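Local coordinates for uncharacterized protein (Bacteroides ovatus, PDB 4DQA) that is of unknown function but probably binds carbohydrate, joining a BT_3987-like N-terminal domain to a concanavalin A-like lectin domain, at residues Leu175-Ile180 with Ile191-Gly196; His148-Lys153 with Phe264-Ile269; Gln210-Thr215 with Lys245-Asp250; Ala313-Leu318 with Lys330-Arg335. All blocks are in the same frame, centred on the assembly; numbering follows the deposited sequence. Where two conformers were deposited one is given.

Along the chain, H148-K153 comes first and pairs with F264-I269, so interaction 2 closes a loop of 110 residues. Interactions 1 and 3 are nested inside that loop, one after the other: L175-I180 with I191-G196 first, then Q210-T215 with K245-D250, their centres about 16 Å apart. Interaction 4 opens only after interaction 2 has closed and joins A313-L318 to K330-R335 further on. No two of the loops cross. Interactions 1 and 2 meet where I180 O lies 3.0 Å from G267 N, probably a hydrogen bond. Interactions 2 and 4 share packing of I150 and I266 on Y316, where two antiparallel sheets face each other.

Interaction 1: Leu175-Ile180 with Ile191-Gly196; sequences LDNNTI and IGDAGG
An antiparallel hydrogen-bonded pair, N178 with I191, belongs to a strand contact in the concanavalin A-like domain. I191 N donates to N178 O (2.9 Å, 167°). In return I191 O is gripped twice by one residue: N178 N and N178 ND2 both lie 2.8 Å from I191 O, on opposite faces of its carbonyl plane. N178 CG lies beside its own backbone N (chi1 -53°), which keeps it close to the oxygen that N178 N binds. The N178 amide is also bonded to L175: OD1 accepts a hydrogen bond from L175 N on an in-plane lone pair, and ND2 donates to L175 O. The rotation of the amide is thus fixed by bonds on both its ends. I180 and I191 form the apolar end of the contact, I180 CD1 lying 3.7 Å from I191 CG1, and both reach I169 on strand 163-171, inside the domain's antiparallel beta framework. Past the pair the chains stay close through a glycine: N177 CA makes a CA-H...O contact with G192 O at 3.3 Å, and G192 C lies 3.1 Å from D176 O. D176 O accepts from A194 N at 2.9 Å, with the donor above the carbonyl plane, as I191-G196 enters a short 3-10 turn. Alongside, N177 ND2 donates to D193 OD1 at 3.0 Å from above the carboxylate, the amide and carboxylate planes standing 83° apart.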
loop_
_atom_site.group_PDB
_atom_site.type_symbol
_atom_site.label_atom_id
_atom_site.label_comp_id
_atom_site.label_asym_id
_atom_site.label_seq_id
_atom_site.Cartn_x
_atom_site.Cartn_y
_atom_site.Cartn_z
ATOM N N LEU A 175 7.642 -19.787 20.049
ATOM C CA LEU A 175 7.582 -20.278 21.411
ATOM C C LEU A 175 6.113 -20.529 21.774
ATOM O O LEU A 175 5.242 -20.469 20.909
ATOM C CB LEU A 175 8.253 -19.266 22.347
ATOM C CG LEU A 175 9.759 -19.116 22.074
ATOM C CD1 LEU A 175 10.399 -18.093 23.006
ATOM C CD2 LEU A 175 10.526 -20.438 22.205
ATOM N N ASP A 176 5.818 -20.816 23.041
ATOM C CA ASP A 176 4.456 -21.199 23.409
ATOM C C ASP A 176 3.439 -20.091 23.140
ATOM O O ASP A 176 2.290 -20.355 22.810
ATOM C CB ASP A 176 4.360 -21.541 24.906
ATOM C CG ASP A 176 4.873 -22.922 25.245
ATOM O OD1 ASP A 176 5.085 -23.734 24.334
ATOM O OD2 ASP A 176 5.018 -23.200 26.470
ATOM N N ASN A 177 3.859 -18.841 23.326
ATOM C CA ASN A 177 2.975 -17.679 23.240
ATOM C C ASN A 177 3.851 -16.527 22.743
ATOM O O ASN A 177 4.823 -16.173 23.428
ATOM C CB ASN A 177 2.385 -17.429 24.628
ATOM C CG ASN A 177 1.508 -16.216 24.690
ATOM O OD1 ASN A 177 1.738 -15.222 24.008
ATOM N ND2 ASN A 177 0.469 -16.292 25.528
ATOM N N ASN A 178 3.515 -15.978 21.575
ATOM C CA ASN A 178 4.336 -15.024 20.837
ATOM C C ASN A 178 3.521 -13.744 20.624
ATOM O O ASN A 178 2.543 -13.765 19.904
ATOM C CB ASN A 178 4.702 -15.641 19.497
ATOM C CG ASN A 178 5.323 -17.017 19.660
ATOM O OD1 ASN A 178 6.509 -17.139 19.926
ATOM N ND2 ASN A 178 4.499 -18.066 19.515
ATOM N N THR A 179 3.897 -12.660 21.289
ATOM C CA THR A 179 3.136 -11.413 21.228
ATOM C C THR A 179 3.280 -10.726 19.879
ATOM O O THR A 179 4.404 -10.477 19.439
ATOM C CB THR A 179 3.673 -10.428 22.280
ATOM O OG1 THR A 179 3.528 -11.007 23.559
ATOM C CG2 THR A 179 2.921 -9.110 22.264
ATOM N N ILE A 180 2.166 -10.376 19.241
ATOM C CA ILE A 180 2.228 -9.457 18.096
ATOM C C ILE A 180 2.019 -8.054 18.620
ATOM O O ILE A 180 2.961 -7.272 18.673
ATOM C CB ILE A 180 1.270 -9.827 16.994
ATOM C CG1 ILE A 180 1.639 -11.203 16.446
ATOM C CG2 ILE A 180 1.387 -8.798 15.833
ATOM C CD1 ILE A 180 0.578 -11.775 15.519
ATOM N N ILE A 191 0.332 -15.146 18.741
ATOM C CA ILE A 191 0.354 -16.464 18.109
ATOM C C ILE A 191 0.698 -17.435 19.217
ATOM O O ILE A 191 1.776 -17.356 19.824
ATOM C CB ILE A 191 1.398 -16.590 16.987
ATOM C CG1 ILE A 191 1.328 -15.380 16.047
ATOM C CG2 ILE A 191 1.127 -17.873 16.234
ATOM C CD1 ILE A 191 2.460 -15.323 15.042
ATOM N N GLY A 192 -0.242 -18.324 19.514
ATOM C CA GLY A 192 -0.050 -19.354 20.507
ATOM C C GLY A 192 -0.397 -19.012 21.934
ATOM O O GLY A 192 -0.246 -17.876 22.379
ATOM N N ASP A 193 -0.862 -20.022 22.652
ATOM C CA ASP A 193 -0.820 -19.977 24.122
ATOM C C ASP A 193 -0.650 -21.408 24.619
ATOM O O ASP A 193 -1.465 -21.934 25.387
ATOM C CB ASP A 193 -2.074 -19.331 24.705
ATOM C CG ASP A 193 -1.955 -19.117 26.206
ATOM O OD1 ASP A 193 -0.843 -18.768 26.669
ATOM O OD2 ASP A 193 -2.964 -19.296 26.913
ATOM N N ALA A 194 0.402 -22.065 24.158
ATOM C CA ALA A 194 0.500 -23.518 24.318
ATOM C C ALA A 194 0.672 -23.982 25.748
ATOM O O ALA A 194 0.364 -25.151 26.063
ATOM C CB ALA A 194 1.619 -24.054 23.439
ATOM N N GLY A 195 1.178 -23.105 26.609
ATOM C CA GLY A 195 1.222 -23.403 28.036
ATOM C C GLY A 195 -0.141 -23.692 28.635
ATOM O O GLY A 195 -0.238 -24.390 29.644
ATOM N N GLY A 196 -1.194 -23.145 28.021
ATOM C CA GLY A 196 -2.563 -23.353 28.465
ATOM C C GLY A 196 -3.198 -24.609 27.896
ATOM O O GLY A 196 -4.321 -24.981 28.267
#

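Interaction 2: His148-Lys153 with Phe264-Ile269; sequences HYISVK and FYIGRI
I150 and I266 make the tight centre of this antiparallel strand pair. Their backbones exchange two hydrogen bonds, I266 N to I150 O at 2.8 Å and I150 N to I266 O at 3.0 Å, and their CB atoms lie 4.1 Å apart. V152 turns to the same buried face, its CB 3.9 Å from F264 CD1. On the other face S151 CB lies 3.5 Å from Y265 CE1, while Y149 runs alongside Y265 and brings CD1 to the edge of that ring. The Y149 ring also stacks on Y270.

Water takes over toward the margins. One molecule accepts from S151 OG and donates to F264 O, lying over the rim of one face of the Y265 ring. Another accepts from H148 N at 2.9 Å. R268 stretches out past H148, its CB 3.3 Å from H148 O and its guanidinium salt-bridged to E276. With 264-266 as the outermost strand, next to 150-152, this is the edge of an antiparallel sheet in a concanavalin A-like beta-sandwich.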
loop_
_atom_site.group_PDB
_atom_site.type_symbol
_atom_site.label_atom_id
_atom_site.label_comp_id
_atom_site.label_asym_id
_atom_site.label_seq_id
_atom_site.Cartn_x
_atom_site.Cartn_y
_atom_site.Cartn_z
ATOM N N HIS A 148 12.513 -7.661 21.802
ATOM C CA HIS A 148 12.318 -6.229 21.614
ATOM C C HIS A 148 10.875 -5.850 21.776
ATOM O O HIS A 148 9.955 -6.581 21.396
ATOM C CB HIS A 148 12.837 -5.820 20.228
ATOM C CG HIS A 148 14.296 -6.039 20.091
ATOM N ND1 HIS A 148 14.827 -7.233 19.683
ATOM C CD2 HIS A 148 15.341 -5.270 20.462
ATOM C CE1 HIS A 148 16.151 -7.172 19.737
ATOM N NE2 HIS A 148 16.479 -5.990 20.207
ATOM N N TYR A 149 10.666 -4.669 22.348
ATOM C CA TYR A 149 9.345 -4.149 22.611
ATOM C C TYR A 149 9.222 -2.730 22.076
ATOM O O TYR A 149 10.224 -1.993 21.959
ATOM C CB TYR A 149 9.053 -4.105 24.119
ATOM C CG TYR A 149 9.906 -3.123 24.881
ATOM C CD1 TYR A 149 9.507 -1.800 25.020
ATOM C CD2 TYR A 149 11.104 -3.508 25.463
ATOM C CE1 TYR A 149 10.299 -0.886 25.704
ATOM C CE2 TYR A 149 11.893 -2.563 26.156
ATOM C CZ TYR A 149 11.472 -1.279 26.252
ATOM O OH TYR A 149 12.253 -0.335 26.927
ATOM N N ILE A 150 7.982 -2.346 21.763
ATOM C CA ILE A 150 7.589 -0.953 21.683
ATOM C C ILE A 150 6.422 -0.755 22.621
ATOM O O ILE A 150 5.394 -1.430 22.478
ATOM C CB ILE A 150 7.185 -0.537 20.274
ATOM C CG1 ILE A 150 8.248 -0.908 19.250
ATOM C CG2 ILE A 150 6.927 0.957 20.239
ATOM C CD1 ILE A 150 7.825 -0.656 17.825
ATOM N N SER A 151 6.602 0.116 23.606
ATOM C CA SER A 151 5.552 0.499 24.552
ATOM C C SER A 151 4.848 1.727 23.974
ATOM O O SER A 151 5.478 2.749 23.734
ATOM C CB SER A 151 6.148 0.838 25.911
ATOM O OG SER A 151 5.203 1.436 26.813
ATOM N N VAL A 152 3.536 1.624 23.774
ATOM C CA VAL A 152 2.708 2.689 23.184
ATOM C C VAL A 152 1.664 3.223 24.140
ATOM O O VAL A 152 0.879 2.481 24.730
ATOM C CB VAL A 152 1.978 2.135 21.943
ATOM C CG1 VAL A 152 1.014 3.165 21.383
ATOM C CG2 VAL A 152 2.952 1.653 20.903
ATOM N N LYS A 153 1.645 4.535 24.297
ATOM C CA LYS A 153 0.599 5.181 25.068
ATOM C C LYS A 153 -0.260 5.946 24.076
ATOM O O LYS A 153 0.226 6.834 23.367
ATOM C CB LYS A 153 1.208 6.132 26.090
ATOM C CG LYS A 153 0.225 6.609 27.148
ATOM C CD LYS A 153 0.944 7.192 28.362
ATOM N N PHE A 264 -0.353 -0.820 26.095
ATOM C CA PHE A 264 -0.216 -1.409 24.787
ATOM C C PHE A 264 1.255 -1.677 24.486
ATOM O O PHE A 264 2.114 -0.810 24.672
ATOM C CB PHE A 264 -0.803 -0.443 23.756
ATOM C CG PHE A 264 -1.045 -1.029 22.398
ATOM C CD1 PHE A 264 -0.014 -1.127 21.469
ATOM C CD2 PHE A 264 -2.319 -1.420 22.005
ATOM C CE1 PHE A 264 -0.219 -1.647 20.198
ATOM C CE2 PHE A 264 -2.527 -1.935 20.721
ATOM C CZ PHE A 264 -1.487 -2.034 19.818
ATOM N N TYR A 265 1.528 -2.865 23.974
ATOM C CA TYR A 265 2.872 -3.253 23.557
ATOM C C TYR A 265 2.868 -3.872 22.186
ATOM O O TYR A 265 1.893 -4.525 21.792
ATOM C CB TYR A 265 3.485 -4.282 24.520
ATOM C CG TYR A 265 4.116 -3.664 25.744
ATOM C CD1 TYR A 265 5.391 -3.116 25.659
ATOM C CD2 TYR A 265 3.444 -3.574 26.949
ATOM C CE1 TYR A 265 5.983 -2.538 26.775
ATOM C CE2 TYR A 265 4.032 -2.981 28.077
ATOM C CZ TYR A 265 5.312 -2.448 27.951
ATOM O OH TYR A 265 5.867 -1.871 29.100
ATOM N N ILE A 266 3.983 -3.693 21.480
ATOM C CA ILE A 266 4.277 -4.426 20.253
ATOM C C ILE A 266 5.496 -5.300 20.525
ATOM O O ILE A 266 6.496 -4.846 21.087
ATOM C CB ILE A 266 4.585 -3.468 19.071
ATOM C CG1 ILE A 266 3.348 -2.618 18.780
ATOM C CG2 ILE A 266 5.027 -4.251 17.839
ATOM C CD1 ILE A 266 3.644 -1.369 17.966
ATOM N N GLY A 267 5.405 -6.585 20.195
ATOM C CA GLY A 267 6.569 -7.460 20.165
ATOM C C GLY A 267 6.981 -8.153 21.444
ATOM O O GLY A 267 7.666 -9.172 21.364
ATOM N N ARG A 268 6.620 -7.609 22.606
ATOM C CA ARG A 268 7.089 -8.134 23.897
ATOM C C ARG A 268 6.361 -7.342 24.973
ATOM O O ARG A 268 6.252 -6.124 24.844
ATOM C CB ARG A 268 8.607 -7.940 24.029
ATOM C CG ARG A 268 9.197 -8.204 25.394
ATOM C CD ARG A 268 10.669 -7.850 25.432
ATOM N NE ARG A 268 11.237 -7.949 26.766
ATOM C CZ ARG A 268 12.435 -7.493 27.126
ATOM N NH1 ARG A 268 13.204 -6.860 26.241
ATOM N NH2 ARG A 268 12.842 -7.663 28.377
ATOM N N ILE A 269 5.802 -8.031 25.968
ATOM C CA ILE A 269 5.048 -7.389 27.043
ATOM C C ILE A 269 6.070 -7.116 28.126
ATOM O O ILE A 269 6.246 -7.882 29.086
ATOM C CB ILE A 269 3.892 -8.248 27.568
ATOM C CG1 ILE A 269 3.080 -8.821 26.405
ATOM C CG2 ILE A 269 2.999 -7.376 28.424
ATOM C CD1 ILE A 269 2.150 -9.963 26.836
HETATM O O HOH W 1 10.580 -9.533 20.718
HETATM O O HOH W 2 2.797 0.205 27.229
HETATM O O HOH W 3 -0.814 2.093 26.520
#

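Interaction 3: Gln210-Thr215 with Lys245-Asp250; sequences QNYRVT and KWAGSD
Y212 lays its ring against the G248-S249 backbone, with S249 CB over one face, in a packing of two beta segments that share no direct hydrogen bond. Here the small three-stranded sheet that ends in strand 212-213 meets strand 244-250 of the large antiparallel sheet, both in the concanavalin A-like domain. S249 CB is 3.9 Å from the ring centroid and 20° off its normal, a CH-pi contact offset toward the rim. A247 CB comes to the same ring at the edge, in its plane, 4.0 Å from Y212 CE2. With CG between its own N and carbonyl carbon (chi1 67°), the Y212 ring is directed across to strand 244-250, and its OH goes on to bond T237 OG1.

W246 and V214 cross at a slant. V214 CB meets the indole at its edge, in plane, 4.0 Å from W246 CE3, and V214 CG1 touches W246 CB at 3.7 Å. K216 makes a cation-pi contact with the indole. W246 and A247 both face I239 in a classic beta bulge, and both side chains are turned to Q210-T215: A247 CB packs 3.5 Å from R213 O.

Water bridges the two segments at the flanks. One molecule donates to N211 O and hydrogen-bonds S249 OG; the other, backbone to backbone, accepts from T215 N at 2.9 Å and donates to W246 O.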
loop_
_atom_site.group_PDB
_atom_site.type_symbol
_atom_site.label_atom_id
_atom_site.label_comp_id
_atom_site.label_asym_id
_atom_site.label_seq_id
_atom_site.Cartn_x
_atom_site.Cartn_y
_atom_site.Cartn_z
ATOM N N GLN A 210 -12.031 -11.480 26.257
ATOM C CA GLN A 210 -12.679 -12.562 25.524
ATOM C C GLN A 210 -11.686 -13.054 24.479
ATOM O O GLN A 210 -10.732 -12.344 24.157
ATOM C CB GLN A 210 -13.953 -12.069 24.844
ATOM C CG GLN A 210 -13.797 -10.722 24.155
ATOM C CD GLN A 210 -13.827 -9.550 25.121
ATOM O OE1 GLN A 210 -14.699 -9.465 25.979
ATOM N NE2 GLN A 210 -12.866 -8.644 24.984
ATOM N N ASN A 211 -11.886 -14.260 23.955
ATOM C CA ASN A 211 -10.884 -14.841 23.068
ATOM C C ASN A 211 -11.453 -15.721 21.976
ATOM O O ASN A 211 -12.547 -16.282 22.123
ATOM C CB ASN A 211 -9.883 -15.658 23.888
ATOM C CG ASN A 211 -10.506 -16.889 24.495
ATOM O OD1 ASN A 211 -11.060 -16.847 25.598
ATOM N ND2 ASN A 211 -10.449 -17.992 23.766
ATOM N N TYR A 212 -10.719 -15.826 20.878
ATOM C CA TYR A 212 -10.960 -16.849 19.878
ATOM C C TYR A 212 -9.723 -16.993 19.023
ATOM O O TYR A 212 -8.807 -16.178 19.103
ATOM C CB TYR A 212 -12.194 -16.536 19.021
ATOM C CG TYR A 212 -12.084 -15.333 18.101
ATOM C CD1 TYR A 212 -12.295 -14.047 18.579
ATOM C CD2 TYR A 212 -11.819 -15.493 16.749
ATOM C CE1 TYR A 212 -12.217 -12.941 17.731
ATOM C CE2 TYR A 212 -11.737 -14.388 15.885
ATOM C CZ TYR A 212 -11.930 -13.121 16.388
ATOM O OH TYR A 212 -11.873 -12.032 15.528
ATOM N N ARG A 213 -9.685 -18.041 18.218
ATOM C CA ARG A 213 -8.495 -18.381 17.459
ATOM C C ARG A 213 -8.803 -18.962 16.093
ATOM O O ARG A 213 -9.945 -19.362 15.800
ATOM C CB ARG A 213 -7.644 -19.372 18.259
ATOM C CG ARG A 213 -8.321 -20.715 18.486
ATOM C CD ARG A 213 -7.317 -21.669 19.118
ATOM N NE ARG A 213 -7.840 -22.961 19.544
ATOM C CZ ARG A 213 -8.093 -23.973 18.720
ATOM N NH1 ARG A 213 -7.938 -23.807 17.396
ATOM N NH2 ARG A 213 -8.541 -25.133 19.216
ATOM N N VAL A 214 -7.789 -18.988 15.241
ATOM C CA VAL A 214 -7.904 -19.600 13.928
ATOM C C VAL A 214 -7.809 -21.133 13.983
ATOM O O VAL A 214 -7.691 -21.713 15.069
ATOM C CB VAL A 214 -6.860 -19.043 12.960
ATOM C CG1 VAL A 214 -7.033 -17.523 12.859
ATOM C CG2 VAL A 214 -5.437 -19.403 13.422
ATOM N N THR A 215 -7.870 -21.779 12.820
ATOM C CA THR A 215 -7.925 -23.231 12.762
ATOM C C THR A 215 -6.834 -23.877 11.878
ATOM O O THR A 215 -6.887 -25.064 11.593
ATOM C CB THR A 215 -9.346 -23.689 12.335
ATOM O OG1 THR A 215 -9.685 -23.075 11.107
ATOM C CG2 THR A 215 -10.379 -23.263 13.372
ATOM N N LYS A 245 -10.592 -14.100 5.650
ATOM C CA LYS A 245 -11.060 -14.242 7.025
ATOM C C LYS A 245 -10.823 -15.674 7.476
ATOM O O LYS A 245 -11.368 -16.610 6.885
ATOM C CB LYS A 245 -12.549 -13.880 7.141
ATOM C CG LYS A 245 -13.066 -13.836 8.579
ATOM C CD LYS A 245 -14.461 -13.189 8.667
ATOM C CE LYS A 245 -14.949 -13.136 10.108
ATOM N NZ LYS A 245 -16.320 -12.558 10.240
ATOM N N TRP A 246 -9.985 -15.854 8.503
ATOM C CA TRP A 246 -9.631 -17.185 9.012
ATOM C C TRP A 246 -10.429 -17.574 10.242
ATOM O O TRP A 246 -10.485 -18.748 10.622
ATOM C CB TRP A 246 -8.148 -17.238 9.372
ATOM C CG TRP A 246 -7.231 -17.565 8.230
ATOM C CD1 TRP A 246 -7.441 -17.308 6.921
ATOM C CD2 TRP A 246 -5.944 -18.210 8.314
ATOM N NE1 TRP A 246 -6.380 -17.751 6.167
ATOM C CE2 TRP A 246 -5.455 -18.326 6.997
ATOM C CE3 TRP A 246 -5.172 -18.721 9.369
ATOM C CZ2 TRP A 246 -4.226 -18.910 6.700
ATOM C CZ3 TRP A 246 -3.943 -19.301 9.069
ATOM C CH2 TRP A 246 -3.488 -19.397 7.743
ATOM N N ALA A 247 -11.017 -16.585 10.895
ATOM C CA ALA A 247 -11.837 -16.845 12.063
ATOM C C ALA A 247 -12.665 -15.629 12.391
ATOM O O ALA A 247 -12.326 -14.492 12.041
ATOM C CB ALA A 247 -10.991 -17.230 13.234
ATOM N N GLY A 248 -13.786 -15.866 13.051
ATOM C CA GLY A 248 -14.610 -14.776 13.495
ATOM C C GLY A 248 -15.326 -15.090 14.784
ATOM O O GLY A 248 -15.416 -16.253 15.206
ATOM N N SER A 249 -15.824 -14.036 15.408
ATOM C CA SER A 249 -16.695 -14.178 16.562
ATOM C C SER A 249 -17.630 -12.979 16.669
ATOM O O SER A 249 -17.670 -12.106 15.768
ATOM C CB SER A 249 -15.856 -14.344 17.832
ATOM O OG SER A 249 -16.652 -14.904 18.866
ATOM N N ASP A 250 -18.423 -12.964 17.734
ATOM C CA ASP A 250 -19.375 -11.899 17.977
ATOM C C ASP A 250 -19.217 -11.510 19.420
ATOM O O ASP A 250 -19.278 -12.358 20.313
ATOM C CB ASP A 250 -20.819 -12.351 17.700
ATOM C CG ASP A 250 -21.055 -12.671 16.234
ATOM O OD1 ASP A 250 -20.842 -13.835 15.841
ATOM O OD2 ASP A 250 -21.422 -11.748 15.469
HETATM O O HOH W 4 -14.977 -14.755 21.391
HETATM O O HOH W 5 -8.617 -20.627 10.226
#

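Interaction 4: Ala313-Leu318 with Lys330-Arg335; sequences ALYYKL and KDATGR
A313 meets R335 through water: the molecule donates to A313 O and accepts from R335 NE, in the plane of the guanidinium at its edge. L314 follows, its CA 3.6 Å from D331 OD2. At Y315 both backbone polar atoms are used. Y315 N donates to D331 OD2 (3.0 Å) on the anti lone pair, while T333 OG1 donates a hydrogen bond to the syn lone pair of the same oxygen, so one carboxylate oxygen ties the strand to the type I turn D331-G334. T333 OG1 accepts in turn from R335 N, an ST turn. Y315 O takes a nearly straight bond from A332 N (2.8 Å, 173°), and A332 CB rests 3.8 Å from Y315 CD2. Y316 then crosses D331 at about a right angle: D331 CB sits over one face of its ring, 3.8 Å from the centroid in a CH-pi contact, and Y316 CE1 is 3.4 Å from D331 CA. Y316 OH hydrogen-bonds I329 O.

The turn links strands 328-330 and 337-340 of one antiparallel sheet, while strand 312-316 pairs with 282-289 in the larger antiparallel sheet; Y316 also packs on strands 150-152 and 264-266.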
loop_
_atom_site.group_PDB
_atom_site.type_symbol
_atom_site.label_atom_id
_atom_site.label_comp_id
_atom_site.label_asym_id
_atom_site.label_seq_id
_atom_site.Cartn_x
_atom_site.Cartn_y
_atom_site.Cartn_z
ATOM N N ALA A 313 -4.448 5.431 14.076
ATOM C CA ALA A 313 -4.002 5.840 15.409
ATOM C C ALA A 313 -2.522 5.588 15.665
ATOM O O ALA A 313 -1.913 6.202 16.544
ATOM C CB ALA A 313 -4.854 5.144 16.491
ATOM N N LEU A 314 -1.936 4.660 14.909
ATOM C CA LEU A 314 -0.545 4.277 15.092
ATOM C C LEU A 314 -0.066 3.648 13.803
ATOM O O LEU A 314 -0.787 2.847 13.204
ATOM C CB LEU A 314 -0.428 3.249 16.209
ATOM C CG LEU A 314 1.004 2.783 16.476
ATOM C CD1 LEU A 314 1.755 3.924 17.139
ATOM C CD2 LEU A 314 1.053 1.516 17.308
ATOM N N TYR A 315 1.138 3.994 13.374
ATOM C CA TYR A 315 1.713 3.419 12.147
ATOM C C TYR A 315 3.207 3.329 12.254
ATOM O O TYR A 315 3.891 4.347 12.289
ATOM C CB TYR A 315 1.333 4.322 10.974
ATOM C CG TYR A 315 1.642 3.807 9.572
ATOM C CD1 TYR A 315 1.989 2.483 9.316
ATOM C CD2 TYR A 315 1.554 4.681 8.509
ATOM C CE1 TYR A 315 2.243 2.045 8.000
ATOM C CE2 TYR A 315 1.814 4.271 7.222
ATOM C CZ TYR A 315 2.111 2.949 6.964
ATOM O OH TYR A 315 2.358 2.592 5.661
ATOM N N TYR A 316 3.734 2.107 12.273
ATOM C CA TYR A 316 5.156 1.896 12.156
ATOM C C TYR A 316 5.438 1.108 10.890
ATOM O O TYR A 316 5.120 -0.087 10.804
ATOM C CB TYR A 316 5.702 1.115 13.360
ATOM C CG TYR A 316 5.785 1.919 14.640
ATOM C CD1 TYR A 316 6.682 2.976 14.754
ATOM C CD2 TYR A 316 4.950 1.651 15.718
ATOM C CE1 TYR A 316 6.759 3.722 15.919
ATOM C CE2 TYR A 316 5.027 2.371 16.889
ATOM C CZ TYR A 316 5.925 3.431 16.983
ATOM O OH TYR A 316 6.017 4.178 18.134
ATOM N N LYS A 317 6.082 1.751 9.922
ATOM C CA LYS A 317 6.488 1.051 8.704
ATOM C C LYS A 317 7.604 0.051 9.001
ATOM O O LYS A 317 7.622 -1.044 8.449
ATOM C CB LYS A 317 6.950 2.044 7.632
ATOM C CG LYS A 317 5.828 2.980 7.215
ATOM C CD LYS A 317 6.184 3.924 6.046
ATOM C CE LYS A 317 6.367 3.180 4.721
ATOM N NZ LYS A 317 5.099 2.498 4.264
ATOM N N LEU A 318 8.527 0.459 9.856
ATOM C CA LEU A 318 9.745 -0.306 10.188
ATOM C C LEU A 318 10.616 -0.601 8.958
ATOM O O LEU A 318 11.140 -1.697 8.802
ATOM C CB LEU A 318 9.422 -1.574 11.014
ATOM C CG LEU A 318 8.569 -1.328 12.235
ATOM C CD1 LEU A 318 8.281 -2.638 12.947
ATOM C CD2 LEU A 318 9.187 -0.329 13.192
ATOM N N LYS A 330 9.488 7.124 16.956
ATOM C CA LYS A 330 8.375 7.994 16.606
ATOM C C LYS A 330 7.623 7.404 15.432
ATOM O O LYS A 330 8.213 7.095 14.412
ATOM C CB LYS A 330 8.901 9.376 16.240
ATOM C CG LYS A 330 9.799 9.954 17.310
ATOM C CD LYS A 330 10.311 11.344 16.938
ATOM C CE LYS A 330 9.178 12.338 16.749
ATOM N NZ LYS A 330 8.572 12.756 18.042
ATOM N N ASP A 331 6.311 7.246 15.588
ATOM C CA ASP A 331 5.551 6.621 14.523
ATOM C C ASP A 331 5.342 7.579 13.349
ATOM O O ASP A 331 5.645 8.791 13.416
ATOM C CB ASP A 331 4.230 6.067 15.059
ATOM C CG ASP A 331 3.100 7.032 14.911
ATOM O OD1 ASP A 331 3.257 8.203 15.348
ATOM O OD2 ASP A 331 2.036 6.632 14.359
ATOM N N ALA A 332 4.841 7.006 12.262
ATOM C CA ALA A 332 4.663 7.707 10.988
ATOM C C ALA A 332 3.545 8.726 10.988
ATOM O O ALA A 332 3.625 9.695 10.240
ATOM C CB ALA A 332 4.449 6.701 9.896
ATOM N N THR A 333 2.534 8.546 11.837
ATOM C CA THR A 333 1.469 9.551 11.936
ATOM C C THR A 333 1.927 10.828 12.617
ATOM O O THR A 333 1.277 11.862 12.531
ATOM C CB THR A 333 0.225 9.068 12.688
ATOM O OG1 THR A 333 0.526 8.884 14.082
ATOM C CG2 THR A 333 -0.356 7.777 12.079
ATOM N N GLY A 334 3.037 10.742 13.343
ATOM C CA GLY A 334 3.440 11.868 14.177
ATOM C C GLY A 334 2.685 11.949 15.491
ATOM O O GLY A 334 2.858 12.918 16.240
ATOM N N ARG A 335 1.842 10.961 15.781
ATOM C CA ARG A 335 0.992 11.029 16.976
ATOM C C ARG A 335 1.573 10.299 18.180
ATOM O O ARG A 335 1.243 10.650 19.331
ATOM C CB ARG A 335 -0.402 10.463 16.694
ATOM C CG ARG A 335 -1.145 11.263 15.665
ATOM C CD ARG A 335 -2.421 10.567 15.217
ATOM N NE ARG A 335 -3.414 10.407 16.283
ATOM C CZ ARG A 335 -4.259 11.346 16.681
ATOM N NH1 ARG A 335 -4.235 12.543 16.124
ATOM N NH2 ARG A 335 -5.144 11.098 17.649
HETATM O O HOH W 6 -3.162 8.123 18.040
#